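PDB 2O62: hypothetical protein from Nostoc punctiforme, which is of unknown function but probably has a calycin-like build, its C-terminal part being related to a factor required for ATP synthase biogenesis. Local coordinates for residues D32-L37 / S53-D58; L105-L110 / L235-L240; Y164-K169 / T182-R187. All coordinates share one frame; numbering follows the deposited sequence.

Contact 1. Residues D32-L37 / S53-D58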
# COMPACT_ATOMS: atom_id res chain seq x y z
N ASP A 32 7.64 -10.28 -14.61
CA ASP A 32 8.58 -9.82 -13.61
C ASP A 32 9.87 -9.37 -14.29
O ASP A 32 10.34 -10.04 -15.21
CB ASP A 32 8.86 -10.94 -12.65
CG ASP A 32 9.99 -10.64 -11.74
OD1 ASP A 32 9.71 -10.02 -10.68
OD2 ASP A 32 11.16 -10.97 -12.14
N THR A 33 10.44 -8.26 -13.83
CA THR A 33 11.64 -7.72 -14.41
C THR A 33 12.54 -7.29 -13.29
O THR A 33 12.13 -6.50 -12.43
CB THR A 33 11.35 -6.51 -15.29
OG1 THR A 33 10.31 -6.83 -16.23
CG2 THR A 33 12.62 -6.08 -16.02
N SER A 34 13.78 -7.79 -13.29
CA SER A 34 14.73 -7.39 -12.28
C SER A 34 15.07 -5.90 -12.41
O SER A 34 15.09 -5.30 -13.51
CB SER A 34 15.98 -8.31 -12.29
OG SER A 34 16.78 -8.04 -13.44
N SER A 35 15.32 -5.30 -11.26
CA SER A 35 15.48 -3.84 -11.16
C SER A 35 16.58 -3.40 -10.18
O SER A 35 16.94 -4.10 -9.21
CB SER A 35 14.15 -3.21 -10.78
OG SER A 35 13.74 -3.61 -9.48
N ARG A 36 17.16 -2.24 -10.51
CA ARG A 36 18.08 -1.51 -9.64
C ARG A 36 17.66 -0.05 -9.74
O ARG A 36 17.60 0.51 -10.84
CB ARG A 36 19.54 -1.67 -10.09
CG ARG A 36 20.57 -1.23 -9.07
CD ARG A 36 22.01 -1.71 -9.42
NE ARG A 36 23.04 -1.05 -8.61
CZ ARG A 36 23.81 -1.64 -7.69
NH1 ARG A 36 23.72 -2.94 -7.41
NH2 ARG A 36 24.70 -0.90 -7.04
N LEU A 37 17.33 0.55 -8.59
CA LEU A 37 16.82 1.91 -8.50
C LEU A 37 17.75 2.64 -7.57
O LEU A 37 17.81 2.37 -6.38
CB LEU A 37 15.39 1.94 -7.98
CG LEU A 37 14.60 3.25 -8.07
CD1 LEU A 37 13.13 2.92 -7.94
CD2 LEU A 37 14.92 4.20 -7.05
N SER A 53 17.19 1.19 -13.51
CA SER A 53 17.60 0.19 -14.51
C SER A 53 16.71 -1.04 -14.33
O SER A 53 16.55 -1.53 -13.21
CB SER A 53 19.06 -0.19 -14.32
OG SER A 53 19.88 0.94 -14.38
N ARG A 54 16.13 -1.53 -15.42
CA ARG A 54 15.40 -2.81 -15.42
C ARG A 54 15.91 -3.74 -16.53
O ARG A 54 16.30 -3.29 -17.61
CB ARG A 54 13.89 -2.59 -15.57
CG ARG A 54 13.21 -2.03 -14.32
CD ARG A 54 11.88 -1.41 -14.61
NE ARG A 54 12.03 -0.38 -15.60
CZ ARG A 54 11.05 0.36 -16.10
NH1 ARG A 54 9.81 0.22 -15.66
NH2 ARG A 54 11.31 1.28 -17.03
N SER A 55 15.92 -5.04 -16.26
CA SER A 55 16.49 -5.99 -17.21
C SER A 55 15.75 -5.95 -18.55
O SER A 55 14.53 -6.08 -18.59
CB SER A 55 16.44 -7.40 -16.62
OG SER A 55 17.18 -8.31 -17.40
N GLY A 56 16.50 -5.77 -19.63
CA GLY A 56 15.94 -5.71 -20.98
C GLY A 56 15.31 -4.39 -21.37
O GLY A 56 14.67 -4.30 -22.44
N LYS A 57 15.48 -3.36 -20.54
CA LYS A 57 14.87 -2.05 -20.77
C LYS A 57 15.92 -0.95 -20.73
O LYS A 57 17.00 -1.13 -20.19
CB LYS A 57 13.78 -1.79 -19.73
CG LYS A 57 12.63 -2.73 -19.82
CD LYS A 57 11.61 -2.45 -18.77
CE LYS A 57 10.50 -3.49 -18.76
NZ LYS A 57 9.50 -3.26 -19.83
N ASP A 58 15.62 0.20 -21.33
CA ASP A 58 16.51 1.36 -21.22
C ASP A 58 16.41 1.89 -19.81
O ASP A 58 15.35 1.77 -19.19
CB ASP A 58 16.10 2.48 -22.18
CG ASP A 58 16.16 2.06 -23.66
OD1 ASP A 58 17.19 1.49 -24.07
OD2 ASP A 58 15.16 2.32 -24.38
O HOH W 1 20.08 2.05 -11.70

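Contact 2. Residues L105-L110 / L235-L240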
# COMPACT_ATOMS: atom_id res chain seq x y z
N LEU A 105 8.57 -2.38 0.21
CA LEU A 105 7.54 -3.16 -0.47
C LEU A 105 6.57 -2.15 -0.99
O LEU A 105 5.94 -1.42 -0.19
CB LEU A 105 6.77 -4.11 0.45
CG LEU A 105 5.60 -4.66 -0.41
CD1 LEU A 105 6.05 -5.95 -1.12
CD2 LEU A 105 4.31 -4.80 0.20
N ARG A 106 6.45 -2.10 -2.32
CA ARG A 106 5.65 -1.07 -2.95
C ARG A 106 4.59 -1.76 -3.80
O ARG A 106 4.92 -2.65 -4.59
CB ARG A 106 6.47 -0.14 -3.79
CG ARG A 106 7.62 0.35 -3.04
CD ARG A 106 8.35 1.51 -3.70
NE ARG A 106 9.26 1.12 -4.77
CZ ARG A 106 9.24 1.60 -6.01
NH1 ARG A 106 8.29 2.44 -6.42
NH2 ARG A 106 10.20 1.28 -6.86
N LEU A 107 3.34 -1.41 -3.56
CA LEU A 107 2.24 -2.06 -4.24
C LEU A 107 1.44 -1.04 -5.04
O LEU A 107 0.91 -0.09 -4.48
CB LEU A 107 1.35 -2.82 -3.23
CG LEU A 107 0.34 -3.85 -3.78
CD1 LEU A 107 0.14 -4.98 -2.81
CD2 LEU A 107 -0.99 -3.22 -4.02
N VAL A 108 1.34 -1.27 -6.34
CA VAL A 108 0.51 -0.51 -7.23
C VAL A 108 -0.77 -1.28 -7.61
O VAL A 108 -0.73 -2.47 -7.99
CB VAL A 108 1.26 -0.17 -8.53
CG1 VAL A 108 0.46 0.74 -9.39
CG2 VAL A 108 2.59 0.45 -8.21
N GLN A 109 -1.91 -0.61 -7.47
CA GLN A 109 -3.19 -1.08 -7.95
C GLN A 109 -3.65 -0.27 -9.14
O GLN A 109 -3.48 0.96 -9.17
CB GLN A 109 -4.27 -0.97 -6.86
CG GLN A 109 -3.97 -1.76 -5.57
CD GLN A 109 -5.17 -1.93 -4.66
OE1 GLN A 109 -6.31 -2.13 -5.12
NE2 GLN A 109 -4.91 -1.91 -3.36
N LEU A 110 -4.24 -0.96 -10.10
CA LEU A 110 -4.65 -0.41 -11.38
C LEU A 110 -6.07 -0.86 -11.67
O LEU A 110 -6.35 -2.06 -11.66
CB LEU A 110 -3.71 -0.86 -12.49
CG LEU A 110 -2.25 -0.51 -12.32
CD1 LEU A 110 -1.46 -1.19 -13.38
CD2 LEU A 110 -2.00 1.01 -12.38
N LEU A 235 -7.82 3.16 -1.30
CA LEU A 235 -6.84 2.24 -1.86
C LEU A 235 -6.02 1.74 -0.67
O LEU A 235 -5.47 2.53 0.05
CB LEU A 235 -5.97 3.05 -2.79
CG LEU A 235 -4.97 2.36 -3.65
CD1 LEU A 235 -5.72 1.67 -4.75
CD2 LEU A 235 -3.96 3.39 -4.17
N GLU A 236 -5.98 0.42 -0.46
CA GLU A 236 -5.34 -0.14 0.74
C GLU A 236 -4.43 -1.29 0.35
O GLU A 236 -4.68 -2.05 -0.60
CB GLU A 236 -6.33 -0.61 1.86
CG GLU A 236 -5.65 -1.17 3.22
CD GLU A 236 -6.65 -1.41 4.37
OE1 GLU A 236 -7.86 -1.46 4.04
OE2 GLU A 236 -6.28 -1.53 5.58
N ALA A 237 -3.33 -1.36 1.09
CA ALA A 237 -2.39 -2.45 1.03
C ALA A 237 -1.90 -2.70 2.45
O ALA A 237 -2.00 -1.85 3.32
CB ALA A 237 -1.20 -2.07 0.12
N GLY A 238 -1.29 -3.84 2.62
CA GLY A 238 -0.77 -4.32 3.90
C GLY A 238 0.51 -5.05 3.66
O GLY A 238 0.77 -5.56 2.56
N TRP A 239 1.31 -5.15 4.71
CA TRP A 239 2.55 -5.90 4.66
C TRP A 239 2.79 -6.52 6.00
O TRP A 239 2.98 -5.79 6.97
CB TRP A 239 3.69 -4.95 4.36
CG TRP A 239 4.99 -5.57 4.04
CD1 TRP A 239 5.22 -6.86 3.61
CD2 TRP A 239 6.26 -4.95 4.10
NE1 TRP A 239 6.54 -7.04 3.36
CE2 TRP A 239 7.21 -5.88 3.66
CE3 TRP A 239 6.68 -3.65 4.42
CZ2 TRP A 239 8.56 -5.58 3.56
CZ3 TRP A 239 8.02 -3.35 4.32
CH2 TRP A 239 8.96 -4.31 3.89
N LEU A 240 2.80 -7.86 6.05
CA LEU A 240 3.13 -8.63 7.25
C LEU A 240 4.66 -8.70 7.30
O LEU A 240 5.31 -9.60 6.72
CB LEU A 240 2.52 -10.03 7.19
CG LEU A 240 2.69 -10.90 8.43
CD1 LEU A 240 1.90 -10.30 9.61
CD2 LEU A 240 2.27 -12.32 8.16

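Contact 3. Residues Y164-K169 / T182-R187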
# COMPACT_ATOMS: atom_id res chain seq x y z
N TYR A 164 -4.56 7.72 15.90
CA TYR A 164 -5.68 6.89 16.29
C TYR A 164 -5.18 5.56 16.81
O TYR A 164 -4.11 5.12 16.40
CB TYR A 164 -6.51 6.61 15.04
CG TYR A 164 -7.00 7.84 14.34
CD1 TYR A 164 -8.15 8.43 14.75
CD2 TYR A 164 -6.32 8.38 13.27
CE1 TYR A 164 -8.63 9.58 14.15
CE2 TYR A 164 -6.79 9.53 12.65
CZ TYR A 164 -7.98 10.10 13.09
OH TYR A 164 -8.52 11.26 12.57
N SER A 165 -5.98 4.92 17.65
CA SER A 165 -5.78 3.54 18.06
C SER A 165 -6.45 2.60 17.07
O SER A 165 -7.55 2.89 16.56
CB SER A 165 -6.41 3.30 19.41
OG SER A 165 -5.71 3.99 20.41
N THR A 166 -5.84 1.45 16.83
CA THR A 166 -6.42 0.46 15.95
C THR A 166 -6.47 -0.88 16.63
O THR A 166 -5.62 -1.19 17.46
CB THR A 166 -5.62 0.30 14.67
OG1 THR A 166 -4.32 -0.24 14.95
CG2 THR A 166 -5.47 1.62 13.98
N THR A 167 -7.48 -1.65 16.24
CA THR A 167 -7.68 -3.03 16.63
C THR A 167 -8.11 -3.77 15.35
O THR A 167 -8.92 -3.28 14.56
CB THR A 167 -8.79 -3.14 17.71
OG1 THR A 167 -8.38 -2.46 18.92
CG2 THR A 167 -9.06 -4.57 18.06
N LEU A 168 -7.61 -4.97 15.15
CA LEU A 168 -8.07 -5.82 14.08
C LEU A 168 -8.19 -7.22 14.62
O LEU A 168 -7.23 -7.76 15.17
CB LEU A 168 -7.06 -5.75 12.95
CG LEU A 168 -7.13 -6.65 11.73
CD1 LEU A 168 -8.48 -6.55 11.14
CD2 LEU A 168 -6.08 -6.11 10.73
N LYS A 169 -9.38 -7.80 14.54
CA LYS A 169 -9.64 -9.18 14.96
C LYS A 169 -10.09 -9.96 13.72
O LYS A 169 -10.95 -9.49 12.99
CB LYS A 169 -10.74 -9.25 16.04
CG LYS A 169 -10.50 -8.29 17.20
CD LYS A 169 -11.50 -8.40 18.34
CE LYS A 169 -11.02 -7.60 19.58
NZ LYS A 169 -11.94 -7.77 20.77
N THR A 182 -12.71 -4.51 12.67
CA THR A 182 -11.65 -3.53 12.61
C THR A 182 -12.09 -2.23 13.28
O THR A 182 -13.10 -1.60 12.88
CB THR A 182 -11.30 -3.27 11.16
OG1 THR A 182 -11.23 -4.51 10.45
CG2 THR A 182 -9.99 -2.58 11.03
N SER A 183 -11.28 -1.77 14.25
CA SER A 183 -11.50 -0.48 14.91
C SER A 183 -10.44 0.50 14.51
O SER A 183 -9.24 0.18 14.41
CB SER A 183 -11.50 -0.66 16.41
OG SER A 183 -12.51 -1.60 16.76
N PHE A 184 -10.89 1.71 14.23
CA PHE A 184 -10.02 2.77 13.83
C PHE A 184 -10.53 3.99 14.55
O PHE A 184 -11.63 4.47 14.26
CB PHE A 184 -10.09 2.97 12.35
CG PHE A 184 -9.13 3.98 11.86
CD1 PHE A 184 -7.87 3.59 11.49
CD2 PHE A 184 -9.49 5.28 11.73
CE1 PHE A 184 -6.98 4.46 11.03
CE2 PHE A 184 -8.58 6.19 11.23
CZ PHE A 184 -7.31 5.77 10.93
N GLY A 185 -9.78 4.48 15.54
CA GLY A 185 -10.33 5.52 16.43
C GLY A 185 -11.69 5.12 16.96
O GLY A 185 -11.85 4.02 17.50
N GLU A 186 -12.69 6.00 16.79
CA GLU A 186 -14.01 5.75 17.34
C GLU A 186 -14.90 4.84 16.45
O GLU A 186 -16.02 4.56 16.81
CB GLU A 186 -14.76 7.07 17.71
CG GLU A 186 -14.97 8.05 16.58
CD GLU A 186 -15.59 9.40 17.06
OE1 GLU A 186 -16.28 9.48 18.11
OE2 GLU A 186 -15.35 10.40 16.37
N ARG A 187 -14.38 4.41 15.31
CA ARG A 187 -15.13 3.63 14.34
C ARG A 187 -14.78 2.15 14.38
O ARG A 187 -13.61 1.78 14.28
CB ARG A 187 -14.88 4.16 12.94
CG ARG A 187 -15.64 3.40 11.87
CD ARG A 187 -15.12 3.77 10.53
NE ARG A 187 -13.90 3.01 10.20
CZ ARG A 187 -12.87 3.50 9.53
NH1 ARG A 187 -12.85 4.77 9.19
NH2 ARG A 187 -11.82 2.73 9.25
O HOH W 2 -9.87 2.32 18.15

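Contact 1. Residues D32-L37 / S53-D58
S35 and R54 face each other as a non-hydrogen-bonded pair of an antiparallel beta hairpin made of strands 29-42 and 47-54. The next pair, R36 with S53, is the hydrogen-bonded one. R36 N donates to S53 O, and S53 N returns the bond to R36 O with an N-H...O angle of 166°. Past the end of strand 47-54 the pairing goes on for one more residue, as S55 N donates to S34 O at 2.9 Å.

R54 can be followed outward. Its CB lies 3.7 Å from T33 CG2, though T33 is deposited in two conformers and this touch is less certain. CB is also 3.6 Å from S34 O. Chi1 of -73° sets CG beside the backbone N, and there CG meets S35 CB at 3.8 Å. Beyond CG the chain leaves strand 29-42. It bends at chi3, and K57 CD comes over one face of the guanidinium, 3.7 Å above its plane and toward the rim. Two cationic side chains thus pack through the aliphatic part of the lysine.

R54 to K57 form a type II beta turn, closed by the bond from K57 N to R54 O. G56 takes the positive phi (79°) of its third position. The hairpin lies at the surface. On its other side strand 29-42 pairs with strand 14-23, and in the conformer given here the end of R36 forms a salt bridge with E17. S53 OG is hydrogen-bonded to D59. A water donates to S53 OG at 2.9 Å and to R36 O at 3.0 Å.

Contact 2. Residues L105-L110 / L235-L240
L105 packs on W239, and Q109 on L235, in a buried, mainly apolar contact between two different beta sheets. It lies near the centre of the chain, where strand 103-111 of the nine-stranded sheet faces strand 233-242 of the barrel. The two segments run 8.4 Å apart at closest approach, with 151° between their directions. No backbone pairing joins them.

At one end L105 CB sits squarely over one face of the W239 indole. It is 3.7 Å from the centroid of the six-membered ring, a CH-pi contact only 10° off the ring normal. Chi1 of L105 places CG anti to the backbone N. From there CD2 reaches the five-membered part of the indole, 4.0 Å from W239 CG. The two side chains overlap while running in opposing directions.

In the middle L107 CB meets A237 CB at 4.3 Å. At the other end L235 CD1 touches Q109 from its stem to the amide carbon, 3.7 Å from Q109 CB and 3.6 Å from Q109 CD. Q109 NE2 also lies 2.8 Å from E236 O. Outside the two segments, Q109 OE1 is hydrogen-bonded to S223, and NE2 weakly to the carbonyl of T222.

Strands 93-100 and 117-127 flank strand 103-111. L96 and F98 of the first touch A237 and W239, L122 of the second touches L105 and L107, and A219 and A221 of strand 219-224 pack on the same leucines.

Contact 3. Residues Y164-K169 / T182-R187
The rings of Y164 and F184 meet obliquely, with their planes at 31° and their centroids 4.8 Å apart. F184 CE2 lies over one face of the tyrosine ring, 3.7 Å above its plane and offset toward the rim. The closest touch is F184 CZ to Y164 CD2, at 3.6 Å. In return, Y164 CB stands over one face of the phenylalanine ring, also toward the rim. F184 has CG anti to its backbone N (chi1 -175°), and its ring comes back toward strand 162-172. T166 runs alongside F184, and its CG2 approaches F184 CD1 obliquely at 4.0 Å.

Further along, L168 and T182 are neighbours across the strands. L168 CD1 touches T182 OG1 at 3.5 Å, while the hydroxyl is hydrogen-bonded to Q180. The other face of the sheet carries T167 and S183, which meet CB to CB at 3.9 Å; S183 OG is hydrogen-bonded to T188. T167 and S183 also exchange two backbone hydrogen bonds.

G185 N donates to S165 O, nearly in line with the carbonyl. A water donates to both S165 O and G185 O and so bridges the end of the pairing. G185 is the second residue of a type II' turn from F184 to R187, with a phi of 50°, and the turn leads directly into strand 187-196.

T166, L168, T182 and F184 share one face. T166 touches V265, and L168 touches R246 and R248 of a strand further round the sheet, so this face probably looks into the barrel. Successive antiparallel strands, joined by tight hairpins and closed into a barrel, form the up-and-down meander expected of the calycin clan.

How the contacts relate
The three contacts mark two hairpins and the interface between their sheets. Contact 1 lies toward the edge of the nine-stranded sheet, contact 3 in the wall of the barrel, and contact 2 where the two pack together. Contacts 1 and 3 are on opposite sides of the chain's centre, their own centres 39 Å apart. Contact 2 is about 20 Å from each, centre to centre. It touches contact 1 through L37 CD1, 3.5 Å from R106 NH2. Between contacts 2 and 3 the nearest atoms are about 7 Å apart, yet R248 reaches both, pairing with E236 and touching L168. Glycerol, probably from crystallisation, lies about 4 Å from the L168 side chain.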